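Local coordinates for capsular polysaccharide export system protein KpsC (Thermosulfurimonas dismutans, PDB 6MGD), which probably transfers Kdo through a beta-(2,7) linkage, helping to build the glycolipid anchor of Gram-negative bacterial capsules, at residues Y98-P103 with Y275-R280; V257-H262 with T271-P276. All coordinates share one frame; numbering follows the deposited sequence.

Contact 1 of 2, residues Y98-P103 with Y275-R280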
loop_
_atom_site.group_PDB
_atom_site.type_symbol
_atom_site.label_atom_id
_atom_site.label_comp_id
_atom_site.label_asym_id
_atom_site.label_seq_id
_atom_site.Cartn_x
_atom_site.Cartn_y
_atom_site.Cartn_z
ATOM N N TYR A 98 -1.912 -5.922 0.581
ATOM C CA TYR A 98 -1.063 -6.309 -0.538
ATOM C C TYR A 98 -1.096 -7.805 -0.821
ATOM O O TYR A 98 -0.467 -8.249 -1.787
ATOM C CB TYR A 98 0.385 -5.856 -0.303
ATOM C CG TYR A 98 1.035 -6.403 0.949
ATOM C CD1 TYR A 98 1.501 -7.715 1.000
ATOM C CD2 TYR A 98 1.208 -5.601 2.069
ATOM C CE1 TYR A 98 2.097 -8.216 2.137
ATOM C CE2 TYR A 98 1.808 -6.093 3.211
ATOM C CZ TYR A 98 2.249 -7.402 3.238
ATOM O OH TYR A 98 2.848 -7.898 4.369
ATOM N N ASP A 99 -1.804 -8.587 -0.012
ATOM C CA ASP A 99 -1.912 -10.029 -0.219
ATOM C C ASP A 99 -3.142 -10.283 -1.081
ATOM O O ASP A 99 -4.272 -10.291 -0.585
ATOM C CB ASP A 99 -1.995 -10.763 1.115
ATOM C CG ASP A 99 -1.646 -12.233 0.998
ATOM O OD1 ASP A 99 -1.966 -12.848 -0.042
ATOM O OD2 ASP A 99 -1.045 -12.775 1.950
ATOM N N ALA A 100 -2.923 -10.482 -2.378
ATOM C CA ALA A 100 -4.000 -10.751 -3.318
ATOM C C ALA A 100 -4.338 -12.231 -3.422
ATOM O O ALA A 100 -5.229 -12.596 -4.195
ATOM C CB ALA A 100 -3.639 -10.208 -4.706
ATOM N N THR A 101 -3.652 -13.093 -2.672
ATOM C CA THR A 101 -3.960 -14.517 -2.722
ATOM C C THR A 101 -5.087 -14.884 -1.770
ATOM O O THR A 101 -5.791 -15.874 -2.000
ATOM C CB THR A 101 -2.715 -15.336 -2.391
ATOM O OG1 THR A 101 -2.396 -15.185 -1.002
ATOM C CG2 THR A 101 -1.535 -14.866 -3.231
ATOM N N LYS A 102 -5.273 -14.106 -0.714
ATOM C CA LYS A 102 -6.300 -14.321 0.290
ATOM C C LYS A 102 -7.106 -13.044 0.458
ATOM O O LYS A 102 -6.643 -11.956 0.096
ATOM C CB LYS A 102 -5.678 -14.739 1.632
ATOM C CG LYS A 102 -5.201 -16.180 1.656
ATOM C CD LYS A 102 -4.900 -16.643 3.073
ATOM C CE LYS A 102 -4.860 -18.163 3.158
ATOM N NZ LYS A 102 -6.166 -18.772 2.772
ATOM N N PRO A 103 -8.329 -13.143 0.978
ATOM C CA PRO A 103 -9.142 -11.939 1.176
ATOM C C PRO A 103 -8.519 -10.989 2.187
ATOM O O PRO A 103 -7.781 -11.395 3.088
ATOM C CB PRO A 103 -10.479 -12.494 1.680
ATOM C CG PRO A 103 -10.522 -13.893 1.166
ATOM C CD PRO A 103 -9.104 -14.376 1.202
ATOM N N TYR A 275 -2.593 -8.700 -16.037
ATOM C CA TYR A 275 -3.137 -9.991 -15.645
ATOM C C TYR A 275 -4.395 -9.781 -14.821
ATOM O O TYR A 275 -4.362 -9.027 -13.839
ATOM C CB TYR A 275 -2.109 -10.782 -14.841
ATOM C CG TYR A 275 -0.753 -10.853 -15.509
ATOM C CD1 TYR A 275 -0.556 -11.623 -16.648
ATOM C CD2 TYR A 275 0.330 -10.151 -14.998
ATOM C CE1 TYR A 275 0.681 -11.688 -17.262
ATOM C CE2 TYR A 275 1.571 -10.210 -15.606
ATOM C CZ TYR A 275 1.742 -10.980 -16.736
ATOM O OH TYR A 275 2.976 -11.041 -17.342
ATOM N N PRO A 276 -5.514 -10.406 -15.182
ATOM C CA PRO A 276 -6.767 -10.143 -14.465
ATOM C C PRO A 276 -6.707 -10.645 -13.033
ATOM O O PRO A 276 -6.073 -11.660 -12.732
ATOM C CB PRO A 276 -7.816 -10.916 -15.276
ATOM C CG PRO A 276 -7.141 -11.284 -16.572
ATOM C CD PRO A 276 -5.686 -11.395 -16.257
ATOM N N HIS A 277 -7.381 -9.922 -12.145
ATOM C CA HIS A 277 -7.428 -10.357 -10.754
ATOM C C HIS A 277 -8.446 -11.483 -10.604
ATOM O O HIS A 277 -9.599 -11.329 -11.021
ATOM C CB HIS A 277 -7.780 -9.205 -9.821
ATOM C CG HIS A 277 -7.477 -9.492 -8.383
ATOM N ND1 HIS A 277 -8.251 -10.331 -7.612
ATOM C CD2 HIS A 277 -6.470 -9.067 -7.583
ATOM C CE1 HIS A 277 -7.740 -10.405 -6.395
ATOM N NE2 HIS A 277 -6.658 -9.648 -6.352
ATOM N N PRO A 278 -8.062 -12.618 -10.013
ATOM C CA PRO A 278 -8.964 -13.781 -9.974
ATOM C C PRO A 278 -10.165 -13.613 -9.060
ATOM O O PRO A 278 -11.033 -14.497 -9.053
ATOM C CB PRO A 278 -8.058 -14.915 -9.468
ATOM C CG PRO A 278 -6.649 -14.402 -9.606
ATOM C CD PRO A 278 -6.735 -12.922 -9.455
ATOM N N ARG A 279 -10.253 -12.527 -8.291
ATOM C CA ARG A 279 -11.270 -12.417 -7.257
ATOM C C ARG A 279 -12.009 -11.085 -7.231
ATOM O O ARG A 279 -12.822 -10.873 -6.326
ATOM C CB ARG A 279 -10.644 -12.653 -5.874
ATOM C CG ARG A 279 -10.074 -14.047 -5.661
ATOM C CD ARG A 279 -9.381 -14.161 -4.310
ATOM N NE ARG A 279 -10.213 -13.640 -3.230
ATOM C CZ ARG A 279 -10.000 -12.479 -2.617
ATOM N NH1 ARG A 279 -10.812 -12.077 -1.650
ATOM N NH2 ARG A 279 -8.970 -11.721 -2.970
ATOM N N ARG A 280 -11.762 -10.188 -8.182
ATOM C CA ARG A 280 -12.355 -8.856 -8.162
ATOM C C ARG A 280 -13.165 -8.635 -9.432
ATOM O O ARG A 280 -12.627 -8.724 -10.540
ATOM C CB ARG A 280 -11.274 -7.783 -8.012
ATOM C CG ARG A 280 -10.509 -7.883 -6.701
ATOM C CD ARG A 280 -9.409 -6.842 -6.600
ATOM N NE ARG A 280 -8.456 -7.169 -5.541
ATOM C CZ ARG A 280 -7.324 -6.508 -5.320
ATOM N NH1 ARG A 280 -6.997 -5.471 -6.082
ATOM N NH2 ARG A 280 -6.517 -6.882 -4.336
#
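Arg279 lays one face of its cationic guanidinium over the Lys102-Pro103 peptide bond, and NH1 touches the proline ring, without a hydrogen bond to either. NH1 lies 3.3 Å from Pro103 CA and 3.4 Å from Pro103 CG, and the two side chains cross at about a right angle. Pro103 N sits 3.7 Å above the guanidinium plane, toward its rim. The bend at chi3 (49°) turns NE out of line with the chain. An arginine suits the place because its flat group can pack against a peptide bond and a proline ring while its N-H groups find bonds outside the contact: NH2 forms a salt bridge with Glu107 of helix 105-112. The small methyl of Ala100 meets the His277 ring, its CB 3.5 Å from NE2. The imidazole is turned so that CG stands anti to its backbone N (chi1 -164°), and its ND1 accepts a 3.0 Å hydrogen bond from Arg279 N, which lies near the ring plane. Arg280 NE lies 3.2 Å above one face of this ring, toward its rim, and Arg280 NH1 is bound by the carbonyls of Ala266 and Pro263. An alanine in place of His277 would probably leave Arg279 N without this acceptor and take the ring from beside Ala100 and from beneath Arg280 NE. The facing loop has its own brace, an Asx turn in which Asp99 OD1 accepts from Thr101 N at 3.1 Å and also from Thr101 OG1. With little buried and no polar bond joining the segments, the contact is a small surface junction between loops that follow strands of two different sheets, consistent with the two facing alpha/beta domains of a GT-B glycosyltransferase.

Contact 2 of 2, residues V257-H262 with T271-P276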
loop_
_atom_site.group_PDB
_atom_site.type_symbol
_atom_site.label_atom_id
_atom_site.label_comp_id
_atom_site.label_asym_id
_atom_site.label_seq_id
_atom_site.Cartn_x
_atom_site.Cartn_y
_atom_site.Cartn_z
ATOM N N VAL A 257 -2.879 4.480 -15.299
ATOM C CA VAL A 257 -1.898 3.574 -14.717
ATOM C C VAL A 257 -2.205 2.148 -15.151
ATOM O O VAL A 257 -3.352 1.696 -15.059
ATOM C CB VAL A 257 -1.866 3.681 -13.181
ATOM C CG1 VAL A 257 -3.265 3.844 -12.648
ATOM C CG2 VAL A 257 -1.192 2.457 -12.566
ATOM N N THR A 258 -1.177 1.446 -15.621
ATOM C CA THR A 258 -1.258 0.041 -15.997
ATOM C C THR A 258 -0.563 -0.793 -14.928
ATOM O O THR A 258 0.561 -0.478 -14.524
ATOM C CB THR A 258 -0.608 -0.195 -17.364
ATOM O OG1 THR A 258 -1.345 0.509 -18.371
ATOM C CG2 THR A 258 -0.578 -1.681 -17.705
ATOM N N CYS A 259 -1.232 -1.845 -14.466
ATOM C CA CYS A 259 -0.708 -2.704 -13.413
ATOM C C CYS A 259 -0.257 -4.030 -14.008
ATOM O O CYS A 259 -1.015 -4.681 -14.733
ATOM C CB CYS A 259 -1.757 -2.939 -12.323
ATOM S SG CYS A 259 -2.207 -1.455 -11.389
ATOM N N TYR A 260 0.979 -4.422 -13.705
ATOM C CA TYR A 260 1.510 -5.703 -14.146
ATOM C C TYR A 260 1.450 -6.768 -13.060
ATOM O O TYR A 260 1.755 -7.933 -13.337
ATOM C CB TYR A 260 2.952 -5.536 -14.642
ATOM C CG TYR A 260 3.054 -4.745 -15.930
ATOM C CD1 TYR A 260 2.889 -3.365 -15.936
ATOM C CD2 TYR A 260 3.311 -5.378 -17.142
ATOM C CE1 TYR A 260 2.974 -2.639 -17.106
ATOM C CE2 TYR A 260 3.401 -4.658 -18.320
ATOM C CZ TYR A 260 3.232 -3.286 -18.295
ATOM O OH TYR A 260 3.319 -2.556 -19.459
ATOM N N GLY A 261 1.073 -6.393 -11.841
ATOM C CA GLY A 261 0.783 -7.333 -10.777
ATOM C C GLY A 261 -0.640 -7.151 -10.289
ATOM O O GLY A 261 -1.527 -6.827 -11.084
ATOM N N HIS A 262 -0.876 -7.336 -8.991
ATOM C CA HIS A 262 -2.209 -7.190 -8.402
ATOM C C HIS A 262 -2.129 -6.386 -7.110
ATOM O O HIS A 262 -2.331 -6.926 -6.014
ATOM C CB HIS A 262 -2.848 -8.553 -8.143
ATOM C CG HIS A 262 -3.274 -9.272 -9.384
ATOM N ND1 HIS A 262 -3.300 -10.648 -9.475
ATOM C CD2 HIS A 262 -3.704 -8.807 -10.580
ATOM C CE1 HIS A 262 -3.719 -10.998 -10.678
ATOM N NE2 HIS A 262 -3.970 -9.901 -11.368
ATOM N N THR A 271 -7.659 0.870 -13.195
ATOM C CA THR A 271 -6.389 0.613 -13.851
ATOM C C THR A 271 -6.578 -0.455 -14.919
ATOM O O THR A 271 -7.370 -1.388 -14.754
ATOM C CB THR A 271 -5.326 0.147 -12.851
ATOM O OG1 THR A 271 -5.642 -1.179 -12.406
ATOM C CG2 THR A 271 -5.283 1.068 -11.646
ATOM N N THR A 272 -5.846 -0.309 -16.020
ATOM C CA THR A 272 -5.785 -1.352 -17.037
ATOM C C THR A 272 -4.818 -2.424 -16.552
ATOM O O THR A 272 -3.603 -2.205 -16.506
ATOM C CB THR A 272 -5.357 -0.774 -18.383
ATOM O OG1 THR A 272 -4.185 0.034 -18.212
ATOM C CG2 THR A 272 -6.474 0.078 -18.975
ATOM N N ASP A 273 -5.356 -3.578 -16.172
ATOM C CA ASP A 273 -4.568 -4.633 -15.550
ATOM C C ASP A 273 -4.082 -5.616 -16.607
ATOM O O ASP A 273 -4.875 -6.116 -17.412
ATOM C CB ASP A 273 -5.394 -5.354 -14.485
ATOM C CG ASP A 273 -5.952 -4.401 -13.441
ATOM O OD1 ASP A 273 -5.309 -3.359 -13.184
ATOM O OD2 ASP A 273 -7.031 -4.691 -12.882
ATOM N N ILE A 274 -2.775 -5.881 -16.603
ATOM C CA ILE A 274 -2.206 -6.836 -17.550
ATOM C C ILE A 274 -2.739 -8.236 -17.273
ATOM O O ILE A 274 -3.284 -8.901 -18.162
ATOM C CB ILE A 274 -0.669 -6.796 -17.493
ATOM C CG1 ILE A 274 -0.161 -5.416 -17.913
ATOM C CG2 ILE A 274 -0.075 -7.885 -18.375
ATOM C CD1 ILE A 274 -0.425 -5.081 -19.367
ATOM N N TYR A 275 -2.593 -8.700 -16.037
ATOM C CA TYR A 275 -3.137 -9.991 -15.645
ATOM C C TYR A 275 -4.395 -9.781 -14.821
ATOM O O TYR A 275 -4.362 -9.027 -13.839
ATOM C CB TYR A 275 -2.109 -10.782 -14.841
ATOM C CG TYR A 275 -0.753 -10.853 -15.509
ATOM C CD1 TYR A 275 -0.556 -11.623 -16.648
ATOM C CD2 TYR A 275 0.330 -10.151 -14.998
ATOM C CE1 TYR A 275 0.681 -11.688 -17.262
ATOM C CE2 TYR A 275 1.571 -10.210 -15.606
ATOM C CZ TYR A 275 1.742 -10.980 -16.736
ATOM O OH TYR A 275 2.976 -11.041 -17.342
ATOM N N PRO A 276 -5.514 -10.406 -15.182
ATOM C CA PRO A 276 -6.767 -10.143 -14.465
ATOM C C PRO A 276 -6.707 -10.645 -13.033
ATOM O O PRO A 276 -6.073 -11.660 -12.732
ATOM C CB PRO A 276 -7.816 -10.916 -15.276
ATOM C CG PRO A 276 -7.141 -11.284 -16.572
ATOM C CD PRO A 276 -5.686 -11.395 -16.257
HETATM O O HOH W 1 -2.211 -7.224 -13.701
#
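Thr258 holds OG1 anti to its carbonyl carbon (chi1 -64°), while Thr272 sets OG1 between its backbone N and carbonyl carbon (chi1 49°), and together these turns bring the two hydroxyls into a 2.9 Å hydrogen bond on one face of a short parallel ladder. Threonine suits such a pair, being beta-branched and able to bond across neighbouring strands. The ladder starts with a weak bond from Thr272 N to Val257 O, then runs from Cys259 N to Thr272 O (3.1 Å) and from Ile274 N to Cys259 O (2.8 Å), the latter almost straight at 176°. Beyond it Ile274 lays CG1 over one face of the Tyr260 ring, 3.7 Å from the centroid, a CH-pi contact. Tyr260 O lies at the edge of the Tyr275 ring, 3.1 Å from CD2. Farther on, His262 NE2 donates to Tyr275 O (2.7 Å); the oxygen lies near the imidazole plane, but the donor stands above the carbonyl plane. A water bridges Gly261 O and Tyr275 N. Strand 272-273 forms the edge of the parallel sheet, 257-259 lies between it and 238-241, helix 178-188 packs on Tyr260, and Leu251 of helix 246-253 touches Val257 and Thr271.

Overall arrangement
Along the chain come 98-103, 257-262, 271-276 and 275-280, the last two overlapping in Tyr275 and Pro276. The contact centres lie about 11 Å apart, on the same side of the chain's centre. Contact 2 pairs the last two strands of the six-stranded parallel sheet, joined without a helix; in contact 1 the chain leaving that edge packs against the loop that follows strand 88-92 of the mixed sheet. Between them the rings of His262 and His277 meet with their planes at about 50°. The sheet edge of what is probably one domain leads, within a few residues, to a small junction with the other, consistent with a GT-B enzyme, whose active site generally lies between two such domains.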